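Local coordinates for protein glycosyltransferase (PDB 3WAD) that belongs to the GT-B glycosyltransferases, enzymes built from two Rossmann-like domains that face each other across a cleft, at residues B[226-231]-B[326-331]; B[282-287]-B[299-304]. All blocks are in the same frame, centred on the assembly; numbering follows the deposited sequence.

Interaction 1. Residues B[226-231]-B[326-331]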
ATOM      1  N   HIS B 226      11.311  -9.821   6.538  1.00 23.42           N
ATOM      2  CA  HIS B 226      11.284  -8.812   5.496  1.00 23.40           C
ATOM      3  C   HIS B 226      10.394  -9.177   4.350  1.00 21.09           C
ATOM      4  O   HIS B 226      10.554 -10.201   3.721  1.00 21.04           O
ATOM      5  CB  HIS B 226      12.724  -8.518   5.015  1.00 22.20           C
ATOM      6  CG  HIS B 226      12.818  -7.397   4.033  1.00 25.20           C
ATOM      7  ND1 HIS B 226      12.141  -6.200   4.194  1.00 24.43           N
ATOM      8  CD2 HIS B 226      13.492  -7.309   2.851  1.00 24.30           C
ATOM      9  CE1 HIS B 226      12.448  -5.398   3.183  1.00 28.95           C
ATOM     10  NE2 HIS B 226      13.251  -6.052   2.353  1.00 26.49           N
ATOM     11  N   LEU B 227       9.434  -8.315   4.085  1.00 22.31           N
ATOM     12  CA  LEU B 227       8.553  -8.538   2.931  1.00 24.49           C
ATOM     13  C   LEU B 227       9.158  -7.763   1.655  1.00 24.54           C
ATOM     14  O   LEU B 227       9.408  -6.546   1.718  1.00 24.63           O
ATOM     15  CB  LEU B 227       7.078  -8.210   3.252  1.00 25.33           C
ATOM     16  CG  LEU B 227       5.987  -8.826   2.358  1.00 26.42           C
ATOM     17  CD1 LEU B 227       4.662  -8.445   2.943  1.00 28.95           C
ATOM     18  CD2 LEU B 227       6.080  -8.101   0.967  1.00 34.33           C
ATOM     19  N   PRO B 228       9.516  -8.525   0.576  1.00 25.16           N
ATOM     20  CA  PRO B 228      10.088  -7.969  -0.675  1.00 25.99           C
ATOM     21  C   PRO B 228       9.001  -7.371  -1.497  1.00 25.66           C
ATOM     22  O   PRO B 228       8.162  -8.086  -2.005  1.00 29.24           O
ATOM     23  CB  PRO B 228      10.686  -9.186  -1.387  1.00 24.86           C
ATOM     24  CG  PRO B 228      10.190 -10.376  -0.767  1.00 27.98           C
ATOM     25  CD  PRO B 228       9.402  -9.988   0.533  1.00 24.29           C
ATOM     26  N   PHE B 229       8.913  -6.046  -1.519  1.00 26.62           N
ATOM     27  CA  PHE B 229       7.870  -5.392  -2.323  1.00 25.51           C
ATOM     28  C   PHE B 229       8.419  -5.338  -3.750  1.00 26.28           C
ATOM     29  O   PHE B 229       9.466  -4.681  -3.997  1.00 25.38           O
ATOM     30  CB  PHE B 229       7.571  -3.957  -1.829  1.00 24.43           C
ATOM     31  CG  PHE B 229       6.551  -3.207  -2.693  1.00 23.47           C
ATOM     32  CD1 PHE B 229       5.304  -3.742  -2.906  1.00 20.44           C
ATOM     33  CD2 PHE B 229       6.857  -1.962  -3.245  1.00 21.59           C
ATOM     34  CE1 PHE B 229       4.352  -3.081  -3.679  1.00 18.12           C
ATOM     35  CE2 PHE B 229       5.926  -1.281  -4.034  1.00 20.72           C
ATOM     36  CZ  PHE B 229       4.644  -1.860  -4.259  1.00 19.89           C
ATOM     37  N   ASN B 230       7.700  -5.965  -4.664  1.00 27.13           N
ATOM     38  CA  ASN B 230       8.099  -6.005  -6.065  1.00 29.95           C
ATOM     39  C   ASN B 230       7.600  -4.870  -6.986  1.00 31.34           C
ATOM     40  O   ASN B 230       8.017  -4.781  -8.167  1.00 31.18           O
ATOM     41  CB  ASN B 230       7.841  -7.415  -6.622  1.00 29.59           C
ATOM     42  CG  ASN B 230       8.550  -8.483  -5.784  1.00 27.17           C
ATOM     43  OD1 ASN B 230       9.695  -8.270  -5.279  1.00 23.85           O
ATOM     44  ND2 ASN B 230       7.863  -9.582  -5.558  1.00 21.84           N
ATOM     45  N   GLY B 231       6.753  -3.978  -6.451  1.00 31.54           N
ATOM     46  CA  GLY B 231       6.296  -2.795  -7.222  1.00 30.63           C
ATOM     47  C   GLY B 231       4.966  -3.147  -7.848  1.00 31.70           C
ATOM     48  O   GLY B 231       4.503  -4.247  -7.696  1.00 31.68           O
ATOM     49  N   ARG B 326      16.830 -11.830  -3.782  1.00 21.73           N
ATOM     50  CA  ARG B 326      17.162 -12.906  -2.863  1.00 23.02           C
ATOM     51  C   ARG B 326      16.143 -13.048  -1.716  1.00 23.80           C
ATOM     52  O   ARG B 326      15.919 -14.145  -1.220  1.00 24.25           O
ATOM     53  CB  ARG B 326      18.585 -12.781  -2.330  1.00 22.14           C
ATOM     54  CG  ARG B 326      18.764 -11.714  -1.303  1.00 19.70           C
ATOM     55  CD  ARG B 326      20.233 -11.429  -1.085  1.00 22.34           C
ATOM     56  NE  ARG B 326      20.327 -10.442   0.001  1.00 23.45           N
ATOM     57  CZ  ARG B 326      21.227  -9.474   0.059  1.00 22.92           C
ATOM     58  NH1 ARG B 326      22.152  -9.348  -0.910  1.00 21.88           N
ATOM     59  NH2 ARG B 326      21.224  -8.619   1.093  1.00 20.51           N
ATOM     60  N   THR B 327      15.504 -11.956  -1.306  1.00 24.27           N
ATOM     61  CA  THR B 327      14.477 -12.081  -0.284  1.00 22.47           C
ATOM     62  C   THR B 327      13.297 -12.814  -0.853  1.00 22.58           C
ATOM     63  O   THR B 327      12.668 -13.575  -0.133  1.00 21.31           O
ATOM     64  CB  THR B 327      14.052 -10.725   0.337  1.00 22.44           C
ATOM     65  OG1 THR B 327      15.198 -10.075   0.842  1.00 22.51           O
ATOM     66  CG2 THR B 327      13.150 -10.907   1.502  1.00 18.54           C
ATOM     67  N   ASN B 328      12.984 -12.635  -2.146  1.00 22.16           N
ATOM     68  CA  ASN B 328      11.945 -13.430  -2.781  1.00 22.11           C
ATOM     69  C   ASN B 328      12.329 -14.941  -2.852  1.00 23.82           C
ATOM     70  O   ASN B 328      11.478 -15.837  -2.575  1.00 23.07           O
ATOM     71  CB  ASN B 328      11.670 -12.899  -4.205  1.00 21.76           C
ATOM     72  CG  ASN B 328      10.704 -11.764  -4.233  1.00 21.35           C
ATOM     73  OD1 ASN B 328       9.515 -11.963  -4.163  1.00 22.87           O
ATOM     74  ND2 ASN B 328      11.216 -10.550  -4.354  1.00 18.75           N
ATOM     75  N   ALA B 329      13.608 -15.238  -3.116  1.00 23.66           N
ATOM     76  CA  ALA B 329      14.004 -16.669  -3.179  1.00 25.41           C
ATOM     77  C   ALA B 329      13.944 -17.258  -1.752  1.00 26.34           C
ATOM     78  O   ALA B 329      13.626 -18.454  -1.586  1.00 25.64           O
ATOM     79  CB  ALA B 329      15.413 -16.842  -3.709  1.00 23.76           C
ATOM     80  N   ILE B 330      14.285 -16.429  -0.760  1.00 26.42           N
ATOM     81  CA  ILE B 330      14.145 -16.865   0.659  1.00 26.85           C
ATOM     82  C   ILE B 330      12.690 -17.186   0.975  1.00 27.86           C
ATOM     83  O   ILE B 330      12.380 -18.288   1.484  1.00 28.53           O
ATOM     84  CB  ILE B 330      14.654 -15.829   1.640  1.00 26.59           C
ATOM     85  CG1 ILE B 330      16.165 -15.718   1.529  1.00 23.06           C
ATOM     86  CG2 ILE B 330      14.281 -16.217   3.139  1.00 28.63           C
ATOM     87  CD1 ILE B 330      16.703 -14.893   2.573  1.00 22.68           C
ATOM     88  N   ARG B 331      11.794 -16.241   0.674  1.00 25.89           N
ATOM     89  CA  ARG B 331      10.405 -16.363   1.052  1.00 27.18           C
ATOM     90  C   ARG B 331       9.693 -17.534   0.335  1.00 27.41           C
ATOM     91  O   ARG B 331       8.844 -18.212   0.918  1.00 25.88           O
ATOM     92  CB  ARG B 331       9.664 -15.033   0.799  1.00 27.45           C
ATOM     93  CG  ARG B 331       8.177 -15.092   0.938  1.00 27.00           C
ATOM     94  CD  ARG B 331       7.563 -13.751   0.643  1.00 29.29           C
ATOM     95  NE  ARG B 331       6.170 -13.716   1.065  1.00 34.91           N
ATOM     96  CZ  ARG B 331       5.317 -12.722   0.793  1.00 37.65           C
ATOM     97  NH1 ARG B 331       5.708 -11.665   0.045  1.00 34.09           N
ATOM     98  NH2 ARG B 331       4.052 -12.810   1.228  1.00 35.06           N
TER
HETATM   99  O   HOH W   1       7.369 -11.113  -2.354  1.00 33.34           O
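Two side-chain amides meet tip to tip and pair twice: N328 ND2 donates to N230 OD1 at 2.9 Å, and N230 ND2 returns a longer bond to N328 OD1 at 3.2 Å. Each donor lies in the plane of the carbonyl it serves, on a lone pair, although the two amide planes are turned 34° apart. Beside this ring of bonds P228 lays its pyrrolidine against the helix, CB 3.3 Å from N328 ND2 and CG 3.8 Å from T327 CG2. The same T327 methyl, anti to its backbone N, also reaches the carbonyl O of H226, while T327 OG1 lies at the edge of the imidazole, in its plane. One turn on, R331 stretches its extended chain past the loop and brings NH1 to 3.7 Å from L227 CG. A water donates to P228 O and N328 OD1 and accepts a weak bond from R331 NH1, so N328 OD1 takes two bonds. N328 ND2 also donates to G324 O, and T327 OG1 to G323 O, carbonyls one turn back that hold both side chains in place. R331 NH2 forms a salt bridge to E30 of the second subunit. Two bonds at each end should fix the N328 amide's orientation; paired amides and P228 join the loop after strand 221-222 to helix 323-332, part of the contact between the GT-B halves.

Interaction 2. Residues B[282-287]-B[299-304]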
ATOM      1  N   ALA B 282      12.796 -15.425 -18.779  1.00 33.83           N
ATOM      2  CA  ALA B 282      13.982 -14.541 -18.758  1.00 34.39           C
ATOM      3  C   ALA B 282      13.564 -13.095 -18.924  1.00 35.60           C
ATOM      4  O   ALA B 282      12.743 -12.776 -19.755  1.00 35.08           O
ATOM      5  CB  ALA B 282      14.937 -14.913 -19.852  1.00 33.86           C
ATOM      6  N   THR B 283      14.114 -12.212 -18.108  1.00 37.93           N
ATOM      7  CA  THR B 283      13.871 -10.802 -18.258  1.00 39.62           C
ATOM      8  C   THR B 283      14.985 -10.173 -19.129  1.00 41.79           C
ATOM      9  O   THR B 283      16.180 -10.289 -18.841  1.00 41.15           O
ATOM     10  CB  THR B 283      13.635 -10.080 -16.889  1.00 39.93           C
ATOM     11  OG1 THR B 283      14.818 -10.142 -16.091  1.00 42.06           O
ATOM     12  CG2 THR B 283      12.508 -10.759 -16.105  1.00 37.32           C
ATOM     13  N   PHE B 284      14.560  -9.533 -20.219  1.00 43.88           N
ATOM     14  CA  PHE B 284      15.454  -8.898 -21.174  1.00 46.12           C
ATOM     15  C   PHE B 284      14.907  -7.555 -21.711  1.00 48.43           C
ATOM     16  O   PHE B 284      13.722  -7.433 -21.948  1.00 48.68           O
ATOM     17  CB  PHE B 284      15.655  -9.838 -22.384  1.00 45.86           C
ATOM     18  CG  PHE B 284      16.517 -11.025 -22.106  1.00 44.24           C
ATOM     19  CD1 PHE B 284      17.739 -10.881 -21.488  1.00 43.70           C
ATOM     20  CD2 PHE B 284      16.106 -12.295 -22.486  1.00 44.78           C
ATOM     21  CE1 PHE B 284      18.571 -12.017 -21.252  1.00 44.89           C
ATOM     22  CE2 PHE B 284      16.926 -13.448 -22.234  1.00 43.46           C
ATOM     23  CZ  PHE B 284      18.148 -13.288 -21.614  1.00 40.12           C
ATOM     24  N   SER B 285      15.783  -6.576 -21.934  1.00 51.61           N
ATOM     25  CA  SER B 285      15.480  -5.384 -22.761  1.00 55.36           C
ATOM     26  C   SER B 285      14.830  -5.718 -24.111  1.00 57.53           C
ATOM     27  O   SER B 285      14.762  -6.879 -24.524  1.00 58.36           O
ATOM     28  CB  SER B 285      16.782  -4.662 -23.131  1.00 55.19           C
ATOM     29  OG  SER B 285      17.710  -4.666 -22.067  1.00 56.84           O
ATOM     30  N   ALA B 286      14.385  -4.673 -24.810  1.00 60.47           N
ATOM     31  CA  ALA B 286      14.146  -4.734 -26.263  1.00 62.37           C
ATOM     32  C   ALA B 286      15.508  -4.801 -26.991  1.00 63.57           C
ATOM     33  O   ALA B 286      15.666  -5.498 -28.004  1.00 64.06           O
ATOM     34  CB  ALA B 286      13.343  -3.514 -26.719  1.00 61.95           C
ATOM     35  N   GLU B 287      16.471  -4.052 -26.454  1.00 65.21           N
ATOM     36  CA  GLU B 287      17.867  -4.035 -26.907  1.00 67.25           C
ATOM     37  C   GLU B 287      18.508  -5.428 -26.908  1.00 67.48           C
ATOM     38  O   GLU B 287      19.174  -5.817 -27.897  1.00 67.78           O
ATOM     39  CB  GLU B 287      18.726  -3.110 -26.006  1.00 67.95           C
ATOM     40  CG  GLU B 287      18.345  -1.617 -26.001  1.00 71.48           C
ATOM     41  CD  GLU B 287      16.999  -1.330 -25.299  1.00 76.98           C
ATOM     42  OE1 GLU B 287      16.021  -0.937 -25.991  1.00 78.72           O
ATOM     43  OE2 GLU B 287      16.914  -1.499 -24.052  1.00 79.97           O
ATOM     44  N   VAL B 299      12.434 -20.909 -23.868  1.00 39.29           N
ATOM     45  CA  VAL B 299      12.638 -19.585 -23.239  1.00 39.38           C
ATOM     46  C   VAL B 299      11.511 -18.599 -23.520  1.00 40.31           C
ATOM     47  O   VAL B 299      11.284 -18.287 -24.678  1.00 41.43           O
ATOM     48  CB  VAL B 299      13.951 -18.866 -23.760  1.00 39.02           C
ATOM     49  CG1 VAL B 299      14.118 -17.469 -23.192  1.00 35.23           C
ATOM     50  CG2 VAL B 299      15.200 -19.708 -23.460  1.00 39.06           C
ATOM     51  N   ARG B 300      10.878 -18.031 -22.487  1.00 39.83           N
ATOM     52  CA  ARG B 300      10.008 -16.846 -22.666  1.00 38.91           C
ATOM     53  C   ARG B 300      10.691 -15.572 -22.241  1.00 38.20           C
ATOM     54  O   ARG B 300      11.118 -15.429 -21.080  1.00 38.43           O
ATOM     55  CB  ARG B 300       8.699 -16.994 -21.879  1.00 39.30           C
ATOM     56  CG  ARG B 300       7.823 -15.723 -21.920  1.00 39.86           C
ATOM     57  CD  ARG B 300       6.596 -15.881 -21.016  1.00 44.27           C
ATOM     58  NE  ARG B 300       5.952 -17.192 -21.165  1.00 40.56           N
ATOM     59  CZ  ARG B 300       4.913 -17.431 -21.993  1.00 44.33           C
ATOM     60  NH1 ARG B 300       4.374 -16.459 -22.735  1.00 40.19           N
ATOM     61  NH2 ARG B 300       4.398 -18.649 -22.086  1.00 40.07           N
ATOM     62  N   ALA B 301      10.799 -14.627 -23.137  1.00 38.12           N
ATOM     63  CA  ALA B 301      11.461 -13.360 -22.791  1.00 39.93           C
ATOM     64  C   ALA B 301      10.379 -12.340 -22.419  1.00 41.46           C
ATOM     65  O   ALA B 301       9.345 -12.284 -23.050  1.00 42.99           O
ATOM     66  CB  ALA B 301      12.302 -12.852 -23.908  1.00 39.93           C
ATOM     67  N   VAL B 302      10.605 -11.556 -21.375  1.00 41.92           N
ATOM     68  CA  VAL B 302       9.539 -10.761 -20.771  1.00 42.62           C
ATOM     69  C   VAL B 302      10.289  -9.524 -20.262  1.00 42.58           C
ATOM     70  O   VAL B 302      11.405  -9.654 -19.793  1.00 43.24           O
ATOM     71  CB  VAL B 302       8.948 -11.651 -19.692  1.00 43.07           C
ATOM     72  CG1 VAL B 302       9.110 -11.049 -18.363  1.00 43.64           C
ATOM     73  CG2 VAL B 302       7.574 -12.138 -20.082  1.00 41.09           C
ATOM     74  N   ASP B 303       9.789  -8.312 -20.432  1.00 42.36           N
ATOM     75  CA  ASP B 303      10.606  -7.177 -19.961  1.00 42.99           C
ATOM     76  C   ASP B 303      10.573  -7.083 -18.426  1.00 41.34           C
ATOM     77  O   ASP B 303      11.487  -6.549 -17.837  1.00 40.10           O
ATOM     78  CB  ASP B 303      10.158  -5.856 -20.565  1.00 43.93           C
ATOM     79  CG  ASP B 303       8.744  -5.498 -20.160  1.00 49.84           C
ATOM     80  OD1 ASP B 303       7.850  -6.383 -20.258  1.00 57.23           O
ATOM     81  OD2 ASP B 303       8.498  -4.332 -19.761  1.00 55.80           O
ATOM     82  N   PHE B 304       9.520  -7.609 -17.803  1.00 40.74           N
ATOM     83  CA  PHE B 304       9.397  -7.612 -16.330  1.00 41.34           C
ATOM     84  C   PHE B 304       8.465  -8.713 -15.913  1.00 40.59           C
ATOM     85  O   PHE B 304       7.506  -8.989 -16.625  1.00 41.16           O
ATOM     86  CB  PHE B 304       8.908  -6.266 -15.737  1.00 41.60           C
ATOM     87  CG  PHE B 304       8.532  -6.350 -14.234  1.00 46.32           C
ATOM     88  CD1 PHE B 304       9.521  -6.249 -13.228  1.00 46.02           C
ATOM     89  CD2 PHE B 304       7.174  -6.544 -13.833  1.00 49.01           C
ATOM     90  CE1 PHE B 304       9.148  -6.325 -11.839  1.00 49.06           C
ATOM     91  CE2 PHE B 304       6.793  -6.634 -12.448  1.00 49.07           C
ATOM     92  CZ  PHE B 304       7.789  -6.521 -11.458  1.00 49.40           C
TER
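F284, just past the end of strand 279-283, leaves the backbone with CG anti to its carbonyl carbon. From CB and CG the ring extends until CD2, on its edge, meets A301 CB at 4.1 Å near the ring plane, while the F284 side chain also packs on L250 and on V270. In the backbone, F284 N donates to V302 O at 3.2 Å, the donor standing 31° out of the carbonyl plane. This is the last rung of a parallel ladder in which A282 pairs with A301 and T283 with V302. Its first rung is nearly straight, A282 N giving its hydrogen to R300 O at 2.8 Å with an angle of 177°; V302 N then donates to A282 O, more bent at 135°. T283 CA approaches V302 O, the same oxygen that F284 N binds, at 3.1 Å in a CA-H...O contact. A282 and A301 put their methyls on one face of the sheet, with A282 CB near V299 CG1, whereas T283 and V302 occupy the other face, where T283 CG2 meets V302 CG1 at 4.1 Å. Strand 299-302 is an edge strand of the six-stranded parallel sheet, strand 359-361 being the other. Strand 279-283 separates it from strand 247-251, which carries L250; helix 266-274 supplies V270, and helix 286-292 completes the beta-alpha-beta crossover.

In the fold
From the N terminus, the chain builds the seven-stranded parallel sheet of the first domain, ending with strand 221-222, and then reaches loop 226-231. It next enters the six-stranded sheet of the second domain. There interaction 2 closes a short loop: 11 residues, including most of helix 286-292, separate its segments. Only later does helix 323-332 return to loop 226-231, so interaction 1 closes a span of 94 residues that contains all of interaction 2. The short closure is local to one edge of the second sheet; the long one ties the loop that follows the first sheet to helix 323-332 of the second domain, and so the two halves of the GT-B fold. Their centres lie about 20 Å apart, yet N230 O touches F304 CZ at 3.7 Å.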